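Local coordinates for hypothetical protein PA3499 (Pseudomonas aeruginosa, PDB 2IG8), which is of unknown function but belongs to the YjgF-like family of small proteins with a mixed beta sheet and packed helices, and assembles from three copies of its chain, at residues R5-A10 against A23-E28; L30-M35 against I128-R133; V59-V64 against R96-F101. All coordinates share one frame; numbering follows the deposited sequence.

Interaction 1: residues R5-A10 against A23-E28; sequences RRIRAA and ALLVGE
Three backbone hydrogen bonds join residues 5-7 to strand 23-26, which runs antiparallel to the end strand 4-6 of this chain's sheet. Arg5 and Leu25 form a hydrogen-bonded pair: Arg5 N donates to Leu25 O at 3.0 Å, and Leu25 N returns a nearly straight bond to Arg5 O at 2.9 Å, with both donors lying in the planes of the carbonyls they reach. The third bond, Ile7 N to Ala23 O at 3.0 Å, is equally straight at hydrogen (169°), but the donor stands 41° above the carbonyl plane. Beyond it the backbones are linked by a water, which donates to Ile7 O at 2.6 Å and accepts from Ala23 N.

Apolar contacts fill in beneath this ladder. CG1 of Ile7 lies 3.8 Å from CB of Leu25, and CB of Ile7 meets the methyl of Ala23; Ile7 and Ala23 also rest on Ala70 and Leu67, respectively, of helix 53-70. Across the non-hydrogen-bonded pair, Arg6 and Leu24 cross obliquely, CG of Arg6 lying 3.5 Å from CD2 of Leu24, on the face that packs against Cys141 and Phe108 of a second subunit.

The cationic groups behave differently. Arg5, extended from CG to NE, runs alongside Leu25 and lays one guanidinium face over CD2, with NH2 at 3.2 Å. The Arg6 chain bends at chi2 (-84°), which brings Ala23 O to the edge of its guanidinium.

The arrangement is an antiparallel strand pair at the margin of the mixed sheet of the YjgF-like fold, with helix 53-70 against Ile7 and Ala23 and a second subunit against Arg6 and Leu24.

Interaction 2: residues L30-M35 against I128-R133; sequences LVMSGM and IDAWAR
Met32, Ala132 and Ile128 lose the most surface where strand 29-36 runs antiparallel to strand 126-133. The Met32 chain is bent at chi3 (-94°), so that its terminal CE reaches across the gap between the strands. This methyl lies 3.8 Å from CB of Ala132 and 3.9 Å from CB of Ala130, close also to Ala130 O. Ala132 adds its backbone: its O accepts from Leu30 N at 2.9 Å, a bent bond with the donor above the carbonyl plane. At the far end Ile128 is gripped twice by Met35. Met35 N gives a nearly straight bond (174°) to Ile128 O, and Ile128 N donates to Met35 O in the carbonyl plane; CA of Gly34 adds a CA-H...O contact to Ile128 O.

Between these ends the strands part and three waters bridge them. One joins Leu30 O to Ala132 N, another accepts from Met32 N and donates to Ala130 O, and a third donates to both Ser33 O and Ile128 O while accepting from Ala130 N. Asp129 forms a salt bridge with Lys80 of a second subunit. The chemistry implies a seam held directly at its ends and by water in its middle, where buried peptide groups still find partners.

Interaction 3: residues V59-V64 against R96-F101; sequences VVLGKV and RARQEF
CG of Leu61 stands anti to the carbonyl carbon (chi1 -66°), whereas CG of Phe101 is anti to its backbone N (chi1 -174°), and the two side chains cross obliquely between helices 53-70 and 91-101. Helix 91-101 is the connection of a beta-alpha-beta crossover, joining the neighbouring parallel strands 78-85 and 110-115, and in this YjgF-like fold it packs beside the longer helix 53-70. The two helical segments cross at -42°, their axes 10.6 Å apart at closest approach, a spacing bridged by large side chains.

The central interaction is a CH-pi contact. CB of Leu61 sits over the middle of the Phe101 ring, 3.6 Å from its centroid and almost on the ring normal. Further out, CD1 of Leu61 reaches back to CB of Phe101 at 3.8 Å, so the leucine follows the phenylalanine from the ring to its root. The same methyl lies 4.4 Å from CB of Ala97 and about as far from CG of Arg98. Below, Leu61 rests on Ile128 and Phe101 on Leu78, which ties both helices to the sheet. The nearest approach involves a polar atom: the carbonyl oxygen of Leu61 lies 3.4 Å from CZ of Phe101.

The three contacts run from the end of the sheet to its helical layer. Interactions 1 and 2, centres 11 Å apart, join the first two strands and the next two in the order across the sheet, and Leu24 N lies 2.7 Å from Val31 O in a probable hydrogen bond where strands 23-26 and 29-36 meet. Interaction 3 is nested in the loop that interaction 2 closes, with centres 13 Å apart. Val60 and Val64 carry the junction: CG1 of Val60 is 3.6 Å from CB of Ile128, and CG1 of Val64 packs on Ala130 and Met32. Interactions 1 and 3 stay about 6 Å apart at their nearest atoms. Interactions 1 and 2 both face the second subunit.

Interaction 1: residues R5-A10 against A23-E28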
ATOM      1  N   ARG B   5     -10.985 -16.862  -6.844  1.00 35.59           N
ATOM      2  CA  ARG B   5     -10.383 -18.174  -6.690  1.00 35.90           C
ATOM      3  C   ARG B   5      -8.986 -18.074  -6.131  1.00 34.89           C
ATOM      4  O   ARG B   5      -8.165 -17.235  -6.530  1.00 34.14           O
ATOM      5  CB  ARG B   5     -10.460 -19.037  -7.965  1.00 36.22           C
ATOM      6  CG  ARG B   5      -9.389 -18.890  -9.000  1.00 37.28           C
ATOM      7  CD  ARG B   5      -9.438 -20.037 -10.038  1.00 38.19           C
ATOM      8  NE  ARG B   5      -8.220 -20.054 -10.870  1.00 40.47           N
ATOM      9  CZ  ARG B   5      -8.048 -19.373 -12.009  1.00 42.13           C
ATOM     10  NH1 ARG B   5      -6.887 -19.449 -12.668  1.00 41.56           N
ATOM     11  NH2 ARG B   5      -9.023 -18.607 -12.498  1.00 44.00           N
ATOM     12  N   ARG B   6      -8.736 -18.951  -5.180  1.00 34.35           N
ATOM     13  CA  ARG B   6      -7.458 -19.017  -4.541  1.00 34.29           C
ATOM     14  C   ARG B   6      -6.465 -19.605  -5.523  1.00 33.98           C
ATOM     15  O   ARG B   6      -6.724 -20.638  -6.132  1.00 33.74           O
ATOM     16  CB  ARG B   6      -7.562 -19.874  -3.299  1.00 34.76           C
ATOM     17  CG  ARG B   6      -6.901 -19.244  -2.146  1.00 36.10           C
ATOM     18  CD  ARG B   6      -5.492 -19.545  -2.165  1.00 37.66           C
ATOM     19  NE  ARG B   6      -4.881 -19.400  -0.856  1.00 39.64           N
ATOM     20  CZ  ARG B   6      -5.171 -20.144   0.200  1.00 39.68           C
ATOM     21  NH1 ARG B   6      -6.118 -21.070   0.131  1.00 40.47           N
ATOM     22  NH2 ARG B   6      -4.512 -19.949   1.339  1.00 40.50           N
ATOM     23  N   ILE B   7      -5.337 -18.931  -5.690  1.00 33.49           N
ATOM     24  CA  ILE B   7      -4.332 -19.362  -6.651  1.00 33.74           C
ATOM     25  C   ILE B   7      -3.224 -20.007  -5.875  1.00 34.02           C
ATOM     26  O   ILE B   7      -2.646 -19.385  -4.991  1.00 34.04           O
ATOM     27  CB  ILE B   7      -3.759 -18.182  -7.454  1.00 33.04           C
ATOM     28  CG1 ILE B   7      -4.861 -17.531  -8.288  1.00 31.28           C
ATOM     29  CG2 ILE B   7      -2.595 -18.651  -8.346  1.00 34.05           C
ATOM     30  CD1 ILE B   7      -5.478 -18.453  -9.300  1.00 29.49           C
ATOM     31  N   ARG B   8      -2.942 -21.260  -6.199  1.00 34.70           N
ATOM     32  CA  ARG B   8      -1.866 -21.996  -5.546  1.00 35.48           C
ATOM     33  C   ARG B   8      -0.707 -22.302  -6.484  1.00 35.37           C
ATOM     34  O   ARG B   8      -0.858 -23.078  -7.433  1.00 35.52           O
ATOM     35  CB  ARG B   8      -2.420 -23.284  -4.995  1.00 35.26           C
ATOM     36  CG  ARG B   8      -3.536 -23.041  -4.036  1.00 36.63           C
ATOM     37  CD  ARG B   8      -4.124 -24.339  -3.621  1.00 36.97           C
ATOM     38  NE  ARG B   8      -5.255 -24.212  -2.709  1.00 39.32           N
ATOM     39  CZ  ARG B   8      -5.177 -23.814  -1.440  1.00 40.07           C
ATOM     40  NH1 ARG B   8      -6.277 -23.788  -0.703  1.00 39.56           N
ATOM     41  NH2 ARG B   8      -4.020 -23.437  -0.900  1.00 40.48           N
ATOM     42  N   ALA B   9       0.439 -21.690  -6.200  1.00 35.49           N
ATOM     43  CA  ALA B   9       1.696 -22.016  -6.861  1.00 35.92           C
ATOM     44  C   ALA B   9       2.429 -23.103  -6.038  1.00 36.04           C
ATOM     45  O   ALA B   9       2.597 -22.962  -4.824  1.00 36.22           O
ATOM     46  CB  ALA B   9       2.552 -20.762  -6.988  1.00 35.54           C
ATOM     47  N   ALA B  10       2.865 -24.174  -6.693  1.00 36.71           N
ATOM     48  CA  ALA B  10       3.507 -25.315  -5.997  1.00 37.21           C
ATOM     49  C   ALA B  10       4.716 -24.919  -5.151  1.00 37.60           C
ATOM     50  O   ALA B  10       4.886 -25.409  -4.021  1.00 37.78           O
ATOM     51  CB  ALA B  10       3.936 -26.360  -6.991  1.00 37.37           C
ATOM     52  N   ALA B  23      -1.955 -15.833  -2.904  1.00 20.90           N
ATOM     53  CA  ALA B  23      -2.565 -15.166  -4.054  1.00 21.62           C
ATOM     54  C   ALA B  23      -4.061 -15.478  -4.217  1.00 21.47           C
ATOM     55  O   ALA B  23      -4.505 -16.622  -4.037  1.00 22.51           O
ATOM     56  CB  ALA B  23      -1.786 -15.505  -5.330  1.00 20.13           C
ATOM     57  N   LEU B  24      -4.833 -14.444  -4.544  1.00 21.77           N
ATOM     58  CA  LEU B  24      -6.268 -14.567  -4.792  1.00 22.26           C
ATOM     59  C   LEU B  24      -6.544 -13.857  -6.093  1.00 22.24           C
ATOM     60  O   LEU B  24      -6.203 -12.676  -6.227  1.00 21.66           O
ATOM     61  CB  LEU B  24      -7.100 -13.897  -3.691  1.00 22.01           C
ATOM     62  CG  LEU B  24      -6.969 -14.393  -2.250  1.00 22.44           C
ATOM     63  CD1 LEU B  24      -7.646 -13.405  -1.338  1.00 20.67           C
ATOM     64  CD2 LEU B  24      -7.573 -15.770  -2.087  1.00 22.10           C
ATOM     65  N   LEU B  25      -7.166 -14.573  -7.032  1.00 22.57           N
ATOM     66  CA  LEU B  25      -7.581 -14.000  -8.308  1.00 23.10           C
ATOM     67  C   LEU B  25      -9.003 -13.499  -8.105  1.00 23.23           C
ATOM     68  O   LEU B  25      -9.915 -14.265  -7.791  1.00 23.94           O
ATOM     69  CB  LEU B  25      -7.492 -15.036  -9.429  1.00 22.98           C
ATOM     70  CG  LEU B  25      -7.869 -14.569 -10.837  1.00 23.16           C
ATOM     71  CD1 LEU B  25      -6.927 -13.482 -11.326  1.00 21.24           C
ATOM     72  CD2 LEU B  25      -7.867 -15.746 -11.793  1.00 23.29           C
ATOM     73  N   VAL B  26      -9.166 -12.193  -8.220  1.00 23.62           N
ATOM     74  CA  VAL B  26     -10.420 -11.521  -7.925  1.00 23.42           C
ATOM     75  C   VAL B  26     -10.831 -10.847  -9.215  1.00 23.89           C
ATOM     76  O   VAL B  26     -10.344  -9.766  -9.537  1.00 23.79           O
ATOM     77  CB  VAL B  26     -10.229 -10.479  -6.804  1.00 23.53           C
ATOM     78  CG1 VAL B  26     -11.498  -9.641  -6.619  1.00 22.26           C
ATOM     79  CG2 VAL B  26      -9.799 -11.172  -5.498  1.00 23.16           C
ATOM     80  N   GLY B  27     -11.703 -11.507  -9.973  1.00 24.00           N
ATOM     81  CA  GLY B  27     -11.960 -11.105 -11.352  1.00 24.26           C
ATOM     82  C   GLY B  27     -10.694 -11.283 -12.177  1.00 24.39           C
ATOM     83  O   GLY B  27     -10.173 -12.388 -12.291  1.00 24.39           O
ATOM     84  N   GLU B  28     -10.204 -10.188 -12.750  1.00 25.02           N
ATOM     85  CA  GLU B  28      -8.949 -10.172 -13.508  1.00 24.88           C
ATOM     86  C   GLU B  28      -7.761  -9.771 -12.627  1.00 24.43           C
ATOM     87  O   GLU B  28      -6.617  -9.867 -13.044  1.00 24.05           O
ATOM     88  CB  GLU B  28      -9.052  -9.197 -14.691  1.00 25.44           C
ATOM     89  CG  GLU B  28     -10.045  -9.623 -15.779  1.00 27.84           C
ATOM     90  CD  GLU B  28      -9.639 -10.908 -16.497  1.00 30.49           C
ATOM     91  OE1 GLU B  28      -8.436 -11.200 -16.607  1.00 33.99           O
ATOM     92  OE2 GLU B  28     -10.534 -11.623 -16.975  1.00 35.04           O
TER
HETATM   93  O   HOH W   1      -2.506 -18.735  -2.432  1.00 28.95           O

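Interaction 2: residues L30-M35 against I128-R133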
ATOM      1  N   LEU B  30      -5.026 -10.083  -9.862  1.00 22.53           N
ATOM      2  CA  LEU B  30      -4.281 -11.045  -9.022  1.00 22.10           C
ATOM      3  C   LEU B  30      -3.777 -10.349  -7.771  1.00 21.52           C
ATOM      4  O   LEU B  30      -2.819  -9.584  -7.808  1.00 22.78           O
ATOM      5  CB  LEU B  30      -3.121 -11.686  -9.757  1.00 22.55           C
ATOM      6  CG  LEU B  30      -2.513 -12.898  -9.025  1.00 22.85           C
ATOM      7  CD1 LEU B  30      -3.550 -13.993  -8.820  1.00 22.32           C
ATOM      8  CD2 LEU B  30      -1.291 -13.413  -9.807  1.00 21.31           C
ATOM      9  N   VAL B  31      -4.470 -10.586  -6.680  1.00 20.62           N
ATOM     10  CA  VAL B  31      -4.139 -10.003  -5.396  1.00 20.56           C
ATOM     11  C   VAL B  31      -3.131 -10.929  -4.746  1.00 19.89           C
ATOM     12  O   VAL B  31      -3.376 -12.130  -4.629  1.00 20.91           O
ATOM     13  CB  VAL B  31      -5.385  -9.872  -4.506  1.00 20.42           C
ATOM     14  CG1 VAL B  31      -5.017  -9.271  -3.145  1.00 21.83           C
ATOM     15  CG2 VAL B  31      -6.503  -9.056  -5.218  1.00 20.73           C
ATOM     16  N   MET B  32      -2.008 -10.370  -4.321  1.00 19.33           N
ATOM     17  CA  MET B  32      -0.914 -11.153  -3.805  1.00 18.99           C
ATOM     18  C   MET B  32      -0.470 -10.636  -2.460  1.00 19.56           C
ATOM     19  O   MET B  32      -0.445  -9.425  -2.227  1.00 20.67           O
ATOM     20  CB  MET B  32       0.289 -11.077  -4.780  1.00 18.50           C
ATOM     21  CG  MET B  32       0.066 -11.776  -6.130  1.00 18.64           C
ATOM     22  SD  MET B  32       1.422 -11.571  -7.360  1.00 13.77           S
ATOM     23  CE  MET B  32       0.760 -10.140  -8.235  1.00 16.17           C
ATOM     24  N   SER B  33      -0.062 -11.555  -1.597  1.00 19.62           N
ATOM     25  CA  SER B  33       0.621 -11.201  -0.375  1.00 19.34           C
ATOM     26  C   SER B  33       2.010 -10.691  -0.667  1.00 19.99           C
ATOM     27  O   SER B  33       2.586 -10.957  -1.724  1.00 18.49           O
ATOM     28  CB  SER B  33       0.719 -12.423   0.568  1.00 20.20           C
ATOM     29  OG  SER B  33      -0.551 -12.709   1.158  1.00 19.17           O
ATOM     30  N   GLY B  34       2.570  -9.986   0.304  1.00 20.93           N
ATOM     31  CA  GLY B  34       3.940  -9.539   0.219  1.00 21.23           C
ATOM     32  C   GLY B  34       4.859 -10.737   0.125  1.00 21.05           C
ATOM     33  O   GLY B  34       4.688 -11.730   0.852  1.00 22.11           O
ATOM     34  N   MET B  35       5.805 -10.656  -0.795  1.00 21.18           N
ATOM     35  CA  MET B  35       6.745 -11.738  -1.040  1.00 20.91           C
ATOM     36  C   MET B  35       8.159 -11.392  -0.563  1.00 20.78           C
ATOM     37  O   MET B  35       8.610 -10.248  -0.660  1.00 20.04           O
ATOM     38  CB  MET B  35       6.739 -12.110  -2.527  1.00 20.77           C
ATOM     39  CG  MET B  35       5.463 -12.875  -2.994  1.00 21.48           C
ATOM     40  SD  MET B  35       5.274 -14.564  -2.363  1.00 15.76           S
ATOM     41  CE  MET B  35       3.784 -14.343  -1.341  1.00 20.56           C
ATOM     42  N   ILE B 128       8.354  -7.292  -1.250  1.00 21.10           N
ATOM     43  CA  ILE B 128       7.640  -6.592  -2.296  1.00 22.33           C
ATOM     44  C   ILE B 128       6.178  -6.989  -2.329  1.00 22.70           C
ATOM     45  O   ILE B 128       5.834  -8.186  -2.332  1.00 22.85           O
ATOM     46  CB  ILE B 128       8.288  -6.810  -3.671  1.00 21.84           C
ATOM     47  CG1 ILE B 128       9.746  -6.309  -3.654  1.00 21.34           C
ATOM     48  CG2 ILE B 128       7.426  -6.131  -4.751  1.00 20.54           C
ATOM     49  CD1 ILE B 128      10.568  -6.538  -4.976  1.00 23.06           C
ATOM     50  N   ASP B 129       5.325  -5.965  -2.334  1.00 24.29           N
ATOM     51  CA  ASP B 129       3.897  -6.108  -2.501  1.00 23.93           C
ATOM     52  C   ASP B 129       3.567  -5.772  -3.949  1.00 23.21           C
ATOM     53  O   ASP B 129       3.731  -4.610  -4.370  1.00 23.43           O
ATOM     54  CB  ASP B 129       3.182  -5.149  -1.530  1.00 25.75           C
ATOM     55  CG  ASP B 129       1.694  -5.453  -1.354  1.00 28.89           C
ATOM     56  OD1 ASP B 129       1.163  -6.432  -1.948  1.00 38.64           O
ATOM     57  OD2 ASP B 129       1.025  -4.676  -0.631  1.00 39.10           O
ATOM     58  N   ALA B 130       3.167  -6.783  -4.720  1.00 22.40           N
ATOM     59  CA  ALA B 130       3.001  -6.672  -6.183  1.00 22.30           C
ATOM     60  C   ALA B 130       1.507  -6.623  -6.537  1.00 21.99           C
ATOM     61  O   ALA B 130       0.691  -7.363  -5.971  1.00 20.19           O
ATOM     62  CB  ALA B 130       3.672  -7.854  -6.924  1.00 21.20           C
ATOM     63  N   TRP B 131       1.170  -5.738  -7.467  1.00 22.39           N
ATOM     64  CA  TRP B 131      -0.190  -5.617  -7.984  1.00 22.85           C
ATOM     65  C   TRP B 131      -0.163  -5.957  -9.466  1.00 22.85           C
ATOM     66  O   TRP B 131       0.711  -5.457 -10.212  1.00 20.79           O
ATOM     67  CB  TRP B 131      -0.732  -4.198  -7.784  1.00 25.07           C
ATOM     68  CG  TRP B 131      -0.623  -3.698  -6.364  1.00 27.43           C
ATOM     69  CD1 TRP B 131       0.512  -3.272  -5.735  1.00 29.46           C
ATOM     70  CD2 TRP B 131      -1.677  -3.575  -5.403  1.00 28.93           C
ATOM     71  NE1 TRP B 131       0.237  -2.912  -4.451  1.00 31.17           N
ATOM     72  CE2 TRP B 131      -1.101  -3.070  -4.218  1.00 29.54           C
ATOM     73  CE3 TRP B 131      -3.045  -3.847  -5.425  1.00 30.52           C
ATOM     74  CZ2 TRP B 131      -1.843  -2.830  -3.064  1.00 31.10           C
ATOM     75  CZ3 TRP B 131      -3.810  -3.605  -4.258  1.00 30.87           C
ATOM     76  CH2 TRP B 131      -3.199  -3.103  -3.094  1.00 30.71           C
ATOM     77  N   ALA B 132      -1.099  -6.812  -9.881  1.00 22.20           N
ATOM     78  CA  ALA B 132      -1.218  -7.249 -11.270  1.00 22.22           C
ATOM     79  C   ALA B 132      -2.672  -7.496 -11.684  1.00 21.91           C
ATOM     80  O   ALA B 132      -3.545  -7.742 -10.840  1.00 20.77           O
ATOM     81  CB  ALA B 132      -0.385  -8.523 -11.502  1.00 21.52           C
ATOM     82  N   ARG B 133      -2.902  -7.385 -12.995  1.00 22.74           N
ATOM     83  CA  ARG B 133      -4.153  -7.719 -13.671  1.00 23.31           C
ATOM     84  C   ARG B 133      -3.845  -8.617 -14.862  1.00 23.13           C
ATOM     85  O   ARG B 133      -2.956  -8.295 -15.648  1.00 22.00           O
ATOM     86  CB  ARG B 133      -4.757  -6.461 -14.272  1.00 24.20           C
ATOM     87  CG  ARG B 133      -5.436  -5.582 -13.325  1.00 25.83           C
ATOM     88  CD  ARG B 133      -6.058  -4.464 -14.084  1.00 26.19           C
ATOM     89  NE  ARG B 133      -7.250  -4.909 -14.784  1.00 26.86           N
ATOM     90  CZ  ARG B 133      -8.450  -4.977 -14.219  1.00 30.68           C
ATOM     91  NH1 ARG B 133      -8.616  -4.653 -12.934  1.00 33.47           N
ATOM     92  NH2 ARG B 133      -9.495  -5.384 -14.930  1.00 30.12           N
TER
HETATM   93  O   HOH W   2      -3.238  -7.064  -7.596  1.00 27.12           O
HETATM   94  O   HOH W   3      -1.835  -7.497  -4.818  1.00 25.00           O
HETATM   95  O   HOH W   4       3.708  -9.427  -3.714  1.00 16.08           O

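Interaction 3: residues V59-V64 against R96-F101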
ATOM      1  N   VAL B  59      14.950 -13.100  -6.240  1.00 18.32           N
ATOM      2  CA  VAL B  59      14.196 -14.219  -5.700  1.00 18.76           C
ATOM      3  C   VAL B  59      12.743 -13.818  -5.466  1.00 18.45           C
ATOM      4  O   VAL B  59      11.836 -14.572  -5.829  1.00 18.09           O
ATOM      5  CB  VAL B  59      14.823 -14.777  -4.384  1.00 19.04           C
ATOM      6  CG1 VAL B  59      13.846 -15.726  -3.653  1.00 20.21           C
ATOM      7  CG2 VAL B  59      16.195 -15.441  -4.685  1.00 19.36           C
ATOM      8  N   VAL B  60      12.533 -12.634  -4.884  1.00 18.73           N
ATOM      9  CA  VAL B  60      11.202 -12.109  -4.618  1.00 18.94           C
ATOM     10  C   VAL B  60      10.418 -11.949  -5.912  1.00 19.25           C
ATOM     11  O   VAL B  60       9.303 -12.458  -6.012  1.00 19.38           O
ATOM     12  CB  VAL B  60      11.243 -10.753  -3.848  1.00 19.29           C
ATOM     13  CG1 VAL B  60       9.845 -10.057  -3.837  1.00 18.58           C
ATOM     14  CG2 VAL B  60      11.709 -10.992  -2.407  1.00 18.20           C
ATOM     15  N   LEU B  61      11.014 -11.276  -6.908  1.00 19.71           N
ATOM     16  CA  LEU B  61      10.362 -11.122  -8.208  1.00 19.90           C
ATOM     17  C   LEU B  61      10.071 -12.480  -8.886  1.00 20.09           C
ATOM     18  O   LEU B  61       9.012 -12.653  -9.474  1.00 19.05           O
ATOM     19  CB  LEU B  61      11.164 -10.161  -9.129  1.00 20.40           C
ATOM     20  CG  LEU B  61      11.212  -8.693  -8.648  1.00 20.98           C
ATOM     21  CD1 LEU B  61      12.290  -7.874  -9.404  1.00 23.25           C
ATOM     22  CD2 LEU B  61       9.799  -8.022  -8.748  1.00 22.29           C
ATOM     23  N   GLY B  62      10.974 -13.461  -8.752  1.00 20.65           N
ATOM     24  CA  GLY B  62      10.694 -14.850  -9.186  1.00 20.72           C
ATOM     25  C   GLY B  62       9.477 -15.475  -8.522  1.00 20.95           C
ATOM     26  O   GLY B  62       8.723 -16.209  -9.163  1.00 20.51           O
ATOM     27  N   LYS B  63       9.277 -15.201  -7.233  1.00 20.66           N
ATOM     28  CA  LYS B  63       8.082 -15.673  -6.535  1.00 21.20           C
ATOM     29  C   LYS B  63       6.795 -15.031  -7.102  1.00 21.55           C
ATOM     30  O   LYS B  63       5.821 -15.728  -7.394  1.00 21.66           O
ATOM     31  CB  LYS B  63       8.201 -15.439  -5.032  1.00 21.19           C
ATOM     32  CG  LYS B  63       9.237 -16.361  -4.394  1.00 21.68           C
ATOM     33  CD  LYS B  63       9.253 -16.270  -2.868  1.00 22.20           C
ATOM     34  CE  LYS B  63      10.307 -17.225  -2.316  1.00 25.32           C
ATOM     35  NZ  LYS B  63      10.359 -17.145  -0.896  1.00 29.25           N
ATOM     36  N   VAL B  64       6.831 -13.714  -7.273  1.00 21.17           N
ATOM     37  CA  VAL B  64       5.733 -12.998  -7.928  1.00 20.61           C
ATOM     38  C   VAL B  64       5.411 -13.628  -9.291  1.00 20.84           C
ATOM     39  O   VAL B  64       4.251 -13.889  -9.603  1.00 21.80           O
ATOM     40  CB  VAL B  64       6.064 -11.502  -8.065  1.00 19.95           C
ATOM     41  CG1 VAL B  64       5.001 -10.784  -8.932  1.00 18.46           C
ATOM     42  CG2 VAL B  64       6.184 -10.876  -6.656  1.00 18.49           C
ATOM     43  N   ARG B  96      18.560  -2.528 -10.002  1.00 21.38           N
ATOM     44  CA  ARG B  96      19.284  -3.462 -10.839  1.00 21.72           C
ATOM     45  C   ARG B  96      18.489  -4.732 -11.061  1.00 21.25           C
ATOM     46  O   ARG B  96      18.403  -5.184 -12.175  1.00 19.73           O
ATOM     47  CB  ARG B  96      20.594  -3.857 -10.191  1.00 22.35           C
ATOM     48  CG  ARG B  96      21.730  -2.978 -10.528  1.00 25.57           C
ATOM     49  CD  ARG B  96      23.015  -3.548  -9.948  1.00 25.52           C
ATOM     50  NE  ARG B  96      24.172  -2.684 -10.225  1.00 27.14           N
ATOM     51  CZ  ARG B  96      24.410  -1.514  -9.635  1.00 25.82           C
ATOM     52  NH1 ARG B  96      23.559  -0.980  -8.722  1.00 25.20           N
ATOM     53  NH2 ARG B  96      25.511  -0.872  -9.975  1.00 20.42           N
ATOM     54  N   ALA B  97      17.885  -5.251  -9.989  1.00 20.46           N
ATOM     55  CA  ALA B  97      17.015  -6.431 -10.052  1.00 21.39           C
ATOM     56  C   ALA B  97      15.853  -6.223 -11.037  1.00 21.45           C
ATOM     57  O   ALA B  97      15.579  -7.064 -11.897  1.00 19.51           O
ATOM     58  CB  ALA B  97      16.484  -6.786  -8.682  1.00 19.78           C
ATOM     59  N   ARG B  98      15.202  -5.065 -10.928  1.00 20.87           N
ATOM     60  CA  ARG B  98      14.133  -4.725 -11.830  1.00 21.00           C
ATOM     61  C   ARG B  98      14.589  -4.618 -13.285  1.00 20.84           C
ATOM     62  O   ARG B  98      13.886  -5.115 -14.194  1.00 20.59           O
ATOM     63  CB  ARG B  98      13.442  -3.450 -11.380  1.00 20.51           C
ATOM     64  CG  ARG B  98      12.549  -3.688 -10.185  1.00 20.13           C
ATOM     65  CD  ARG B  98      11.644  -2.504  -9.927  1.00 22.13           C
ATOM     66  NE  ARG B  98      12.374  -1.359  -9.404  1.00 20.98           N
ATOM     67  CZ  ARG B  98      11.858  -0.427  -8.602  1.00 24.15           C
ATOM     68  NH1 ARG B  98      12.632   0.559  -8.173  1.00 25.95           N
ATOM     69  NH2 ARG B  98      10.587  -0.461  -8.232  1.00 25.79           N
ATOM     70  N   GLN B  99      15.738  -4.010 -13.530  1.00 20.46           N
ATOM     71  CA  GLN B  99      16.225  -3.906 -14.915  1.00 21.17           C
ATOM     72  C   GLN B  99      16.402  -5.306 -15.501  1.00 21.79           C
ATOM     73  O   GLN B  99      16.061  -5.559 -16.656  1.00 22.00           O
ATOM     74  CB  GLN B  99      17.535  -3.131 -14.999  1.00 22.02           C
ATOM     75  CG  GLN B  99      17.350  -1.630 -14.709  1.00 23.36           C
ATOM     76  CD  GLN B  99      16.727  -0.847 -15.848  1.00 24.95           C
ATOM     77  OE1 GLN B  99      16.557  -1.341 -16.957  1.00 24.94           O
ATOM     78  NE2 GLN B  99      16.370   0.398 -15.564  1.00 29.90           N
ATOM     79  N   GLU B 100      16.906  -6.238 -14.697  1.00 21.59           N
ATOM     80  CA  GLU B 100      17.140  -7.587 -15.198  1.00 22.44           C
ATOM     81  C   GLU B 100      15.849  -8.370 -15.376  1.00 21.61           C
ATOM     82  O   GLU B 100      15.653  -9.011 -16.398  1.00 22.42           O
ATOM     83  CB  GLU B 100      18.151  -8.321 -14.296  1.00 22.12           C
ATOM     84  CG  GLU B 100      19.496  -7.661 -14.351  1.00 25.64           C
ATOM     85  CD  GLU B 100      20.518  -8.189 -13.328  1.00 27.79           C
ATOM     86  OE1 GLU B 100      20.150  -8.974 -12.420  1.00 31.93           O
ATOM     87  OE2 GLU B 100      21.688  -7.758 -13.447  1.00 33.11           O
ATOM     88  N   PHE B 101      14.954  -8.287 -14.393  1.00 21.71           N
ATOM     89  CA  PHE B 101      13.676  -8.998 -14.402  1.00 22.15           C
ATOM     90  C   PHE B 101      12.775  -8.528 -15.538  1.00 21.94           C
ATOM     91  O   PHE B 101      12.088  -9.330 -16.174  1.00 22.82           O
ATOM     92  CB  PHE B 101      12.983  -8.792 -13.057  1.00 23.10           C
ATOM     93  CG  PHE B 101      11.707  -9.591 -12.871  1.00 22.44           C
ATOM     94  CD1 PHE B 101      11.752 -10.953 -12.656  1.00 26.15           C
ATOM     95  CD2 PHE B 101      10.489  -8.970 -12.861  1.00 22.29           C
ATOM     96  CE1 PHE B 101      10.583 -11.680 -12.465  1.00 24.39           C
ATOM     97  CE2 PHE B 101       9.307  -9.686 -12.637  1.00 26.82           C
ATOM     98  CZ  PHE B 101       9.376 -11.053 -12.443  1.00 24.50           C
TER